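Local atomic coordinates of CBS domain-containing protein (Listeria monocytogenes, PDB entry 6XNU), a protein that binds the second messenger c-di-AMP, probably through its pair of CBS motifs, and takes part in controlling (p)ppGpp and c-di-AMP homeostasis in Listeria monocytogenes. Residues Val40-Leu50 against Leu94-Met103; Pro62-Leu73 against Phe128-Phe138. All blocks are in the same frame, centred on the assembly; numbering follows the deposited sequence.

Contact 1: residues Val40-Leu50 against Leu94-Met103; sequences VQLGNNLEHAL and LEDLKVEDVM
Val99 and Leu46 interlock where the loop leading into helix 46-56 of one CBS motif meets the linker that opens the next, the two halves of a tandem CBS pair. Val99 sets its two methyls against different parts of 40-50: CG2 on the turn, 3.2 Å from Gln41 O, and CG1 on the helix at Ala49 CB (3.7 Å), with Val40 CG2 of the strand a little farther off. Leu46 enters from the other segment. Its CD1 rests on Leu97 CB (3.6 Å) and reaches tip to tip toward Val102 CG1, its CD2 lies over the Lys98 carbonyl, and its CB touches Leu94 CD2. One turn further along the helix, Leu50 CD2 crosses Leu94 CD1 at about a right angle. At the edge Leu42 CD2 covers Glu100 CB and the Met103 methyl.

A single backbone bridge pairs Asn45 with Lys98. Val99 N donates to Asn44 O (2.9 Å), and Leu46 N divides itself between Leu97 O and Leu94 O, both bonds weak. Asn45 is the N-cap: its OD1 takes the amide of His48 at 2.8 Å and so secures the first turn of the helix.

The type II turn Gln41-Asn44 is held through both backbone polar atoms of Gly43: Lys98 NZ donates to its O, and the Glu100 carboxylate accepts from its N. Farther out, Ile79 of helix 76-82 meets Ala49, Leu50 and Leu94, and Phe91 of the second subunit packs on Leu50 and Leu94, which places this corner at the dimer contact. Glu100 folds back to the turn, its CG between backbone N and carbonyl carbon (chi1 59°), and OE1 meets Gly43 N on the syn side at 2.8 Å in a nearly straight bond of 170°.

Contact 2: residues Pro62-Leu73 against Phe128-Phe138; sequences PVLDFEFKLHGL and FVCVVDSDHHF
Lys69 holds Asp135 twice with one ammonium group: NZ forms a salt bridge to OD2 at 2.8 Å and donates to the backbone O of the same residue at 2.9 Å. The lysine chain runs extended past the Asp135 carbonyl and bends only at chi4 (-49°), which brings NZ between the carboxylate and the carbonyl O of Asp135. Beside it, Lys69 and His137 form a single backbone bridge, flanked by Phe138 N to Phe68 O (2.9 Å, 173°) and Leu70 N to His136 O.

Beyond the bridge, strands 62-64 and 70-73 face strand 128-132 and Phe138 through side chains. Phe138 has CG anti to its amide nitrogen (chi1 178°), which carries the ring to Pro62; CB of the proline lies over one face, and its CG is 3.8 Å from CZ, while Leu64 CD2 touches Phe138 CB. Leu70 CD2 wedges tightly onto Cys130 CB at 3.5 Å and also meets Val132 CG1. Farther on, Leu73 CD2 reaches Cys130 SG and the edge of the Phe128 ring, whose CE2 is 4.2 Å away.

Asp65 OD1 accepts from Lys69 N, and Asp133 OD1 likewise from His137 N, so each turn is braced by its own aspartate. His137 ND1 bonds Glu139. Two equivalent beta hairpins meeting through their turns and inward-facing strands are characteristic of paired CBS motifs in a Bateman module.

Overall arrangement
The centres of contact 1 and contact 2 lie about 17 Å apart, and their segments alternate along the chain: 40-50, 62-73, 94-103, then 128-138. Both reach the three-stranded sheet, in which strand 40-41 runs parallel to strand 60-64; Val40 O to Leu64 N and Leu42 N to Leu64 O, each 2.9 Å, are probable hydrogen bonds tying the two contacts together. Met103 and Leu73 also pack where they adjoin. Contact 1 fastens the linker between the motifs to the start of helix 46-56, on the side facing the second subunit, whereas contact 2 joins this sheet to the four-stranded one. Together they join the two CBS motifs, contact 1 through the segment between them and contact 2 through their sheets.

Contact 1: residues Val40-Leu50 against Leu94-Met103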
loop_
_atom_site.group_PDB
_atom_site.type_symbol
_atom_site.label_atom_id
_atom_site.label_comp_id
_atom_site.label_asym_id
_atom_site.label_seq_id
_atom_site.Cartn_x
_atom_site.Cartn_y
_atom_site.Cartn_z
ATOM N N VAL A 40 3.668 9.465 -12.710
ATOM C CA VAL A 40 4.357 10.738 -12.844
ATOM C C VAL A 40 5.418 10.578 -13.929
ATOM O O VAL A 40 5.695 9.472 -14.402
ATOM C CB VAL A 40 4.981 11.211 -11.517
ATOM C CG1 VAL A 40 3.889 11.626 -10.554
ATOM C CG2 VAL A 40 5.824 10.105 -10.913
ATOM N N GLN A 41 6.006 11.704 -14.325
ATOM C CA GLN A 41 6.987 11.748 -15.401
ATOM C C GLN A 41 8.340 12.187 -14.857
ATOM O O GLN A 41 8.410 12.981 -13.915
ATOM C CB GLN A 41 6.564 12.729 -16.508
ATOM C CG GLN A 41 5.212 12.462 -17.140
ATOM C CD GLN A 41 4.690 13.677 -17.883
ATOM O OE1 GLN A 41 3.927 13.561 -18.841
ATOM N NE2 GLN A 41 5.107 14.861 -17.440
ATOM N N LEU A 42 9.421 11.680 -15.465
ATOM C CA LEU A 42 10.741 12.223 -15.162
ATOM C C LEU A 42 10.710 13.743 -15.260
ATOM O O LEU A 42 10.119 14.310 -16.186
ATOM C CB LEU A 42 11.801 11.669 -16.119
ATOM C CG LEU A 42 12.044 10.166 -16.124
ATOM C CD1 LEU A 42 12.955 9.769 -17.286
ATOM C CD2 LEU A 42 12.632 9.701 -14.799
ATOM N N GLY A 43 11.342 14.402 -14.300
ATOM C CA GLY A 43 11.359 15.845 -14.261
ATOM C C GLY A 43 10.235 16.479 -13.470
ATOM O O GLY A 43 10.333 17.662 -13.122
ATOM N N ASN A 44 9.166 15.732 -13.171
ATOM C CA ASN A 44 8.163 16.220 -12.231
ATOM C C ASN A 44 8.808 16.460 -10.872
ATOM O O ASN A 44 9.693 15.710 -10.457
ATOM C CB ASN A 44 7.026 15.200 -12.062
ATOM C CG ASN A 44 6.033 15.206 -13.213
ATOM O OD1 ASN A 44 5.215 14.292 -13.332
ATOM N ND2 ASN A 44 6.090 16.233 -14.054
ATOM N N ASN A 45 8.366 17.504 -10.175
ATOM C CA ASN A 45 8.883 17.700 -8.832
ATOM C C ASN A 45 8.093 16.851 -7.836
ATOM O O ASN A 45 7.082 16.224 -8.173
ATOM C CB ASN A 45 8.881 19.189 -8.443
ATOM C CG ASN A 45 7.490 19.778 -8.315
ATOM O OD1 ASN A 45 6.624 19.244 -7.628
ATOM N ND2 ASN A 45 7.285 20.929 -8.951
ATOM N N LEU A 46 8.590 16.813 -6.595
ATOM C CA LEU A 46 8.003 15.937 -5.578
ATOM C C LEU A 46 6.685 16.463 -5.031
ATOM O O LEU A 46 5.870 15.677 -4.534
ATOM C CB LEU A 46 8.987 15.723 -4.428
ATOM C CG LEU A 46 10.329 15.085 -4.787
ATOM C CD1 LEU A 46 11.058 14.669 -3.523
ATOM C CD2 LEU A 46 10.158 13.897 -5.735
ATOM N N GLU A 47 6.458 17.777 -5.084
ATOM C CA GLU A 47 5.149 18.293 -4.700
ATOM C C GLU A 47 4.073 17.796 -5.659
ATOM O O GLU A 47 3.003 17.350 -5.227
ATOM C CB GLU A 47 5.176 19.825 -4.638
ATOM C CG GLU A 47 3.789 20.465 -4.535
ATOM C CD GLU A 47 3.666 21.470 -3.399
ATOM O OE1 GLU A 47 4.701 22.033 -2.980
ATOM O OE2 GLU A 47 2.527 21.700 -2.927
ATOM N N HIS A 48 4.360 17.817 -6.966
ATOM C CA HIS A 48 3.414 17.274 -7.934
ATOM C C HIS A 48 3.179 15.785 -7.695
ATOM O O HIS A 48 2.034 15.318 -7.702
ATOM C CB HIS A 48 3.917 17.515 -9.357
ATOM C CG HIS A 48 2.987 17.009 -10.414
ATOM N ND1 HIS A 48 3.233 15.863 -11.140
ATOM C CD2 HIS A 48 1.794 17.480 -10.848
ATOM C CE1 HIS A 48 2.240 15.657 -11.986
ATOM N NE2 HIS A 48 1.356 16.627 -11.832
ATOM N N ALA A 49 4.255 15.028 -7.460
ATOM C CA ALA A 49 4.111 13.592 -7.220
ATOM C C ALA A 49 3.255 13.311 -5.991
ATOM O O ALA A 49 2.452 12.368 -5.983
ATOM C CB ALA A 49 5.487 12.945 -7.071
ATOM N N LEU A 50 3.421 14.112 -4.933
ATOM C CA LEU A 50 2.630 13.903 -3.726
ATOM C C LEU A 50 1.147 14.106 -4.007
ATOM O O LEU A 50 0.293 13.370 -3.489
ATOM C CB LEU A 50 3.115 14.859 -2.630
ATOM C CG LEU A 50 3.283 14.352 -1.204
ATOM C CD1 LEU A 50 3.999 12.999 -1.125
ATOM C CD2 LEU A 50 4.039 15.417 -0.403
ATOM N N LEU A 94 10.197 20.210 -1.451
ATOM C CA LEU A 94 9.481 19.371 -2.413
ATOM C C LEU A 94 9.441 20.027 -3.783
ATOM O O LEU A 94 9.509 19.346 -4.813
ATOM C CB LEU A 94 8.062 19.095 -1.921
ATOM C CG LEU A 94 7.976 18.319 -0.617
ATOM C CD1 LEU A 94 6.574 18.396 -0.053
ATOM C CD2 LEU A 94 8.375 16.877 -0.873
ATOM N N GLU A 95 9.336 21.358 -3.807
ATOM C CA GLU A 95 9.319 22.108 -5.056
ATOM C C GLU A 95 10.569 21.868 -5.887
ATOM O O GLU A 95 10.511 21.919 -7.121
ATOM C CB GLU A 95 9.172 23.594 -4.735
ATOM C CG GLU A 95 8.890 24.514 -5.902
ATOM C CD GLU A 95 8.684 25.944 -5.434
ATOM O OE1 GLU A 95 8.023 26.129 -4.386
ATOM O OE2 GLU A 95 9.194 26.878 -6.094
ATOM N N ASP A 96 11.705 21.610 -5.238
ATOM C CA ASP A 96 12.991 21.622 -5.925
ATOM C C ASP A 96 13.504 20.243 -6.313
ATOM O O ASP A 96 14.308 20.142 -7.246
ATOM C CB ASP A 96 14.050 22.314 -5.054
ATOM C CG ASP A 96 13.665 23.739 -4.676
ATOM O OD1 ASP A 96 13.857 24.109 -3.498
ATOM O OD2 ASP A 96 13.181 24.489 -5.554
ATOM N N LEU A 97 13.075 19.185 -5.628
ATOM C CA LEU A 97 13.542 17.843 -5.929
ATOM C C LEU A 97 12.672 17.230 -7.021
ATOM O O LEU A 97 11.492 17.568 -7.152
ATOM C CB LEU A 97 13.512 16.967 -4.675
ATOM C CG LEU A 97 14.468 17.371 -3.548
ATOM C CD1 LEU A 97 13.839 17.112 -2.186
ATOM C CD2 LEU A 97 15.773 16.606 -3.698
ATOM N N LYS A 98 13.278 16.352 -7.817
ATOM C CA LYS A 98 12.627 15.686 -8.940
ATOM C C LYS A 98 12.319 14.239 -8.584
ATOM O O LYS A 98 13.001 13.630 -7.758
ATOM C CB LYS A 98 13.509 15.705 -10.190
ATOM C CG LYS A 98 13.982 17.082 -10.629
ATOM C CD LYS A 98 12.828 18.049 -10.663
ATOM C CE LYS A 98 13.074 19.161 -11.664
ATOM N NZ LYS A 98 11.860 20.014 -11.754
ATOM N N VAL A 99 11.304 13.677 -9.246
ATOM C CA VAL A 99 10.903 12.304 -8.926
ATOM C C VAL A 99 12.057 11.335 -9.147
ATOM O O VAL A 99 12.234 10.373 -8.386
ATOM C CB VAL A 99 9.657 11.892 -9.739
ATOM C CG1 VAL A 99 8.425 12.641 -9.244
ATOM C CG2 VAL A 99 9.881 12.105 -11.240
ATOM N N GLU A 100 12.857 11.554 -10.193
ATOM C CA GLU A 100 13.927 10.602 -10.466
ATOM C C GLU A 100 14.999 10.631 -9.383
ATOM O O GLU A 100 15.776 9.673 -9.272
ATOM C CB GLU A 100 14.539 10.877 -11.838
ATOM C CG GLU A 100 15.122 12.270 -11.969
ATOM C CD GLU A 100 14.157 13.263 -12.596
ATOM O OE1 GLU A 100 12.924 13.107 -12.452
ATOM O OE2 GLU A 100 14.639 14.219 -13.236
ATOM N N ASP A 101 15.026 11.694 -8.574
ATOM C CA ASP A 101 15.985 11.809 -7.476
ATOM C C ASP A 101 15.692 10.824 -6.354
ATOM O O ASP A 101 16.616 10.409 -5.644
ATOM C CB ASP A 101 15.988 13.232 -6.899
ATOM C CG ASP A 101 16.481 14.290 -7.890
ATOM O OD1 ASP A 101 17.251 13.948 -8.816
ATOM O OD2 ASP A 101 16.098 15.474 -7.717
ATOM N N VAL A 102 14.428 10.442 -6.162
ATOM C CA VAL A 102 14.043 9.614 -5.028
ATOM C C VAL A 102 13.400 8.297 -5.431
ATOM O O VAL A 102 13.256 7.413 -4.576
ATOM C CB VAL A 102 13.107 10.373 -4.059
ATOM C CG1 VAL A 102 13.636 11.772 -3.795
ATOM C CG2 VAL A 102 11.694 10.430 -4.606
ATOM N N MET A 103 13.011 8.127 -6.689
ATOM C CA MET A 103 12.283 6.931 -7.089
ATOM C C MET A 103 13.144 5.677 -6.960
ATOM O O MET A 103 14.376 5.725 -7.034
ATOM C CB MET A 103 11.798 7.069 -8.529
ATOM C CG MET A 103 12.928 7.044 -9.536
ATOM S SD MET A 103 12.336 7.305 -11.209
ATOM C CE MET A 103 13.863 7.238 -12.148
#

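Contact 2: residues Pro62-Leu73 against Phe128-Phe138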
loop_
_atom_site.group_PDB
_atom_site.type_symbol
_atom_site.label_atom_id
_atom_site.label_comp_id
_atom_site.label_asym_id
_atom_site.label_seq_id
_atom_site.Cartn_x
_atom_site.Cartn_y
_atom_site.Cartn_z
ATOM N N PRO A 62 3.993 4.277 -10.918
ATOM C CA PRO A 62 5.132 4.246 -11.840
ATOM C C PRO A 62 5.600 5.641 -12.214
ATOM O O PRO A 62 4.838 6.613 -12.209
ATOM C CB PRO A 62 4.575 3.503 -13.060
ATOM C CG PRO A 62 3.089 3.660 -12.966
ATOM C CD PRO A 62 2.786 3.658 -11.491
ATOM N N VAL A 63 6.886 5.721 -12.541
ATOM C CA VAL A 63 7.490 6.920 -13.104
ATOM C C VAL A 63 7.854 6.597 -14.546
ATOM O O VAL A 63 8.593 5.640 -14.798
ATOM C CB VAL A 63 8.727 7.363 -12.308
ATOM C CG1 VAL A 63 9.287 8.632 -12.891
ATOM C CG2 VAL A 63 8.385 7.560 -10.839
ATOM N N LEU A 64 7.309 7.369 -15.482
ATOM C CA LEU A 64 7.488 7.158 -16.911
ATOM C C LEU A 64 8.301 8.293 -17.517
ATOM O O LEU A 64 8.442 9.366 -16.926
ATOM C CB LEU A 64 6.137 7.077 -17.627
ATOM C CG LEU A 64 5.119 6.094 -17.044
ATOM C CD1 LEU A 64 3.884 6.060 -17.944
ATOM C CD2 LEU A 64 5.742 4.726 -16.883
ATOM N N ASP A 65 8.822 8.052 -18.718
ATOM C CA ASP A 65 9.408 9.136 -19.490
ATOM C C ASP A 65 8.394 9.644 -20.519
ATOM O O ASP A 65 7.234 9.237 -20.536
ATOM C CB ASP A 65 10.741 8.692 -20.113
ATOM C CG ASP A 65 10.599 7.567 -21.128
ATOM O OD1 ASP A 65 9.501 7.346 -21.691
ATOM O OD2 ASP A 65 11.626 6.896 -21.383
ATOM N N PHE A 66 8.824 10.550 -21.401
ATOM C CA PHE A 66 7.879 11.122 -22.356
ATOM C C PHE A 66 7.453 10.127 -23.436
ATOM O O PHE A 66 6.482 10.394 -24.151
ATOM C CB PHE A 66 8.487 12.376 -23.000
ATOM C CG PHE A 66 9.523 12.071 -24.050
ATOM C CD1 PHE A 66 10.688 11.386 -23.721
ATOM C CD2 PHE A 66 9.326 12.456 -25.372
ATOM C CE1 PHE A 66 11.643 11.106 -24.691
ATOM C CE2 PHE A 66 10.271 12.174 -26.345
ATOM C CZ PHE A 66 11.431 11.498 -26.003
ATOM N N GLU A 67 8.165 9.010 -23.584
ATOM C CA GLU A 67 7.769 7.925 -24.473
ATOM C C GLU A 67 6.952 6.863 -23.757
ATOM O O GLU A 67 6.706 5.799 -24.331
ATOM C CB GLU A 67 8.995 7.258 -25.104
ATOM C CG GLU A 67 9.897 8.190 -25.902
ATOM C CD GLU A 67 11.071 7.436 -26.494
ATOM O OE1 GLU A 67 10.854 6.591 -27.389
ATOM O OE2 GLU A 67 12.207 7.660 -26.038
ATOM N N PHE A 68 6.539 7.135 -22.519
ATOM C CA PHE A 68 5.737 6.211 -21.709
ATOM C C PHE A 68 6.478 4.910 -21.413
ATOM O O PHE A 68 5.858 3.868 -21.183
ATOM C CB PHE A 68 4.374 5.942 -22.359
ATOM C CG PHE A 68 3.499 7.154 -22.397
ATOM C CD1 PHE A 68 3.742 8.160 -23.326
ATOM C CD2 PHE A 68 2.485 7.332 -21.466
ATOM C CE1 PHE A 68 2.968 9.305 -23.360
ATOM C CE2 PHE A 68 1.697 8.474 -21.494
ATOM C CZ PHE A 68 1.943 9.474 -22.436
ATOM N N LYS A 69 7.810 4.963 -21.370
ATOM C CA LYS A 69 8.601 3.839 -20.883
ATOM C C LYS A 69 8.781 3.932 -19.366
ATOM O O LYS A 69 8.878 5.023 -18.796
ATOM C CB LYS A 69 9.970 3.794 -21.567
ATOM C CG LYS A 69 9.898 3.591 -23.062
ATOM C CD LYS A 69 11.288 3.727 -23.675
ATOM C CE LYS A 69 11.204 3.810 -25.186
ATOM N NZ LYS A 69 10.347 2.726 -25.726
ATOM N N LEU A 70 8.863 2.768 -18.727
ATOM C CA LEU A 70 8.872 2.663 -17.270
ATOM C C LEU A 70 10.291 2.807 -16.727
ATOM O O LEU A 70 11.164 1.999 -17.055
ATOM C CB LEU A 70 8.281 1.316 -16.851
ATOM C CG LEU A 70 8.298 1.011 -15.349
ATOM C CD1 LEU A 70 7.378 1.956 -14.586
ATOM C CD2 LEU A 70 7.880 -0.420 -15.132
ATOM N N HIS A 71 10.503 3.802 -15.859
ATOM C CA HIS A 71 11.810 4.087 -15.273
ATOM C C HIS A 71 11.895 3.831 -13.779
ATOM O O HIS A 71 12.987 3.566 -13.276
ATOM C CB HIS A 71 12.207 5.552 -15.512
ATOM C CG HIS A 71 12.635 5.842 -16.917
ATOM N ND1 HIS A 71 13.941 6.130 -17.250
ATOM C CD2 HIS A 71 11.930 5.896 -18.071
ATOM C CE1 HIS A 71 14.025 6.337 -18.553
ATOM N NE2 HIS A 71 12.820 6.199 -19.078
ATOM N N GLY A 72 10.788 3.914 -13.050
ATOM C CA GLY A 72 10.906 3.795 -11.610
ATOM C C GLY A 72 9.546 3.706 -10.957
ATOM O O GLY A 72 8.505 3.758 -11.618
ATOM N N LEU A 73 9.585 3.554 -9.637
ATOM C CA LEU A 73 8.408 3.497 -8.781
ATOM C C LEU A 73 8.615 4.496 -7.661
ATOM O O LEU A 73 9.736 4.647 -7.163
ATOM C CB LEU A 73 8.197 2.096 -8.202
ATOM C CG LEU A 73 7.927 0.952 -9.186
ATOM C CD1 LEU A 73 7.976 -0.383 -8.468
ATOM C CD2 LEU A 73 6.578 1.168 -9.853
ATOM N N PHE A 128 2.262 -5.472 -6.281
ATOM C CA PHE A 128 1.934 -5.457 -7.699
ATOM C C PHE A 128 3.231 -5.481 -8.476
ATOM O O PHE A 128 4.298 -5.146 -7.952
ATOM C CB PHE A 128 1.109 -4.230 -8.113
ATOM C CG PHE A 128 1.866 -2.932 -8.024
ATOM C CD1 PHE A 128 1.893 -2.221 -6.834
ATOM C CD2 PHE A 128 2.542 -2.422 -9.123
ATOM C CE1 PHE A 128 2.588 -1.023 -6.742
ATOM C CE2 PHE A 128 3.238 -1.235 -9.037
ATOM C CZ PHE A 128 3.258 -0.535 -7.848
ATOM N N VAL A 129 3.118 -5.879 -9.734
ATOM C CA VAL A 129 4.254 -5.898 -10.646
ATOM C C VAL A 129 3.844 -5.243 -11.952
ATOM O O VAL A 129 2.772 -5.527 -12.492
ATOM C CB VAL A 129 4.774 -7.325 -10.888
ATOM C CG1 VAL A 129 5.950 -7.297 -11.866
ATOM C CG2 VAL A 129 5.218 -7.933 -9.577
ATOM N N CYS A 130 4.721 -4.394 -12.472
ATOM C CA CYS A 130 4.432 -3.657 -13.689
ATOM C C CYS A 130 4.570 -4.567 -14.908
ATOM O O CYS A 130 5.443 -5.437 -14.944
ATOM C CB CYS A 130 5.406 -2.500 -13.799
ATOM S SG CYS A 130 5.019 -1.155 -12.648
ATOM N N VAL A 131 3.702 -4.357 -15.901
ATOM C CA VAL A 131 3.766 -5.040 -17.197
ATOM C C VAL A 131 4.309 -4.054 -18.223
ATOM O O VAL A 131 3.857 -2.906 -18.289
ATOM C CB VAL A 131 2.388 -5.566 -17.632
ATOM C CG1 VAL A 131 2.484 -6.315 -18.953
ATOM C CG2 VAL A 131 1.790 -6.476 -16.555
ATOM N N VAL A 132 5.294 -4.494 -19.013
ATOM C CA VAL A 132 5.900 -3.652 -20.042
ATOM C C VAL A 132 6.051 -4.493 -21.293
ATOM O O VAL A 132 6.044 -5.724 -21.243
ATOM C CB VAL A 132 7.279 -3.067 -19.634
ATOM C CG1 VAL A 132 7.183 -2.261 -18.320
ATOM C CG2 VAL A 132 8.323 -4.166 -19.526
ATOM N N ASP A 133 6.173 -3.822 -22.429
ATOM C CA ASP A 133 6.434 -4.579 -23.646
ATOM C C ASP A 133 7.952 -4.632 -23.862
ATOM O O ASP A 133 8.735 -4.185 -23.018
ATOM C CB ASP A 133 5.615 -3.994 -24.800
ATOM C CG ASP A 133 6.235 -2.778 -25.403
ATOM O OD1 ASP A 133 7.184 -2.251 -24.808
ATOM O OD2 ASP A 133 5.781 -2.353 -26.488
ATOM N N SER A 134 8.402 -5.181 -24.996
ATOM C CA SER A 134 9.835 -5.429 -25.133
ATOM C C SER A 134 10.670 -4.149 -25.152
ATOM O O SER A 134 11.864 -4.210 -24.836
ATOM C CB SER A 134 10.112 -6.260 -26.389
ATOM O OG SER A 134 9.287 -5.858 -27.468
ATOM N N ASP A 135 10.091 -2.992 -25.483
ATOM C CA ASP A 135 10.829 -1.733 -25.429
ATOM C C ASP A 135 10.528 -0.926 -24.163
ATOM O O ASP A 135 10.774 0.283 -24.131
ATOM C CB ASP A 135 10.583 -0.904 -26.702
ATOM C CG ASP A 135 9.272 -0.114 -26.691
ATOM O OD1 ASP A 135 8.330 -0.480 -25.978
ATOM O OD2 ASP A 135 9.175 0.900 -27.416
ATOM N N HIS A 136 10.022 -1.587 -23.119
ATOM C CA HIS A 136 9.766 -1.033 -21.786
ATOM C C HIS A 136 8.601 -0.055 -21.755
ATOM O O HIS A 136 8.440 0.673 -20.770
ATOM C CB HIS A 136 11.018 -0.382 -21.192
ATOM C CG HIS A 136 12.023 -1.379 -20.704
ATOM N ND1 HIS A 136 11.863 -2.080 -19.527
ATOM C CD2 HIS A 136 13.178 -1.824 -21.253
ATOM C CE1 HIS A 136 12.886 -2.899 -19.363
ATOM N NE2 HIS A 136 13.698 -2.764 -20.397
ATOM N N HIS A 137 7.768 -0.036 -22.788
ATOM C CA HIS A 137 6.552 0.762 -22.756
ATOM C C HIS A 137 5.615 0.207 -21.690
ATOM O O HIS A 137 5.359 -1.002 -21.644
ATOM C CB HIS A 137 5.893 0.729 -24.132
ATOM C CG HIS A 137 4.622 1.508 -24.231
ATOM N ND1 HIS A 137 3.383 0.950 -23.983
ATOM C CD2 HIS A 137 4.392 2.793 -24.595
ATOM C CE1 HIS A 137 2.450 1.862 -24.182
ATOM N NE2 HIS A 137 3.034 2.989 -24.552
ATOM N N PHE A 138 5.108 1.100 -20.843
ATOM C CA PHE A 138 4.290 0.697 -19.699
ATOM C C PHE A 138 2.904 0.253 -20.152
ATOM O O PHE A 138 2.188 1.000 -20.828
ATOM C CB PHE A 138 4.175 1.860 -18.717
ATOM C CG PHE A 138 3.315 1.564 -17.522
ATOM C CD1 PHE A 138 3.578 0.474 -16.715
ATOM C CD2 PHE A 138 2.257 2.394 -17.206
ATOM C CE1 PHE A 138 2.776 0.207 -15.605
ATOM C CE2 PHE A 138 1.457 2.140 -16.087
ATOM C CZ PHE A 138 1.726 1.045 -15.296
#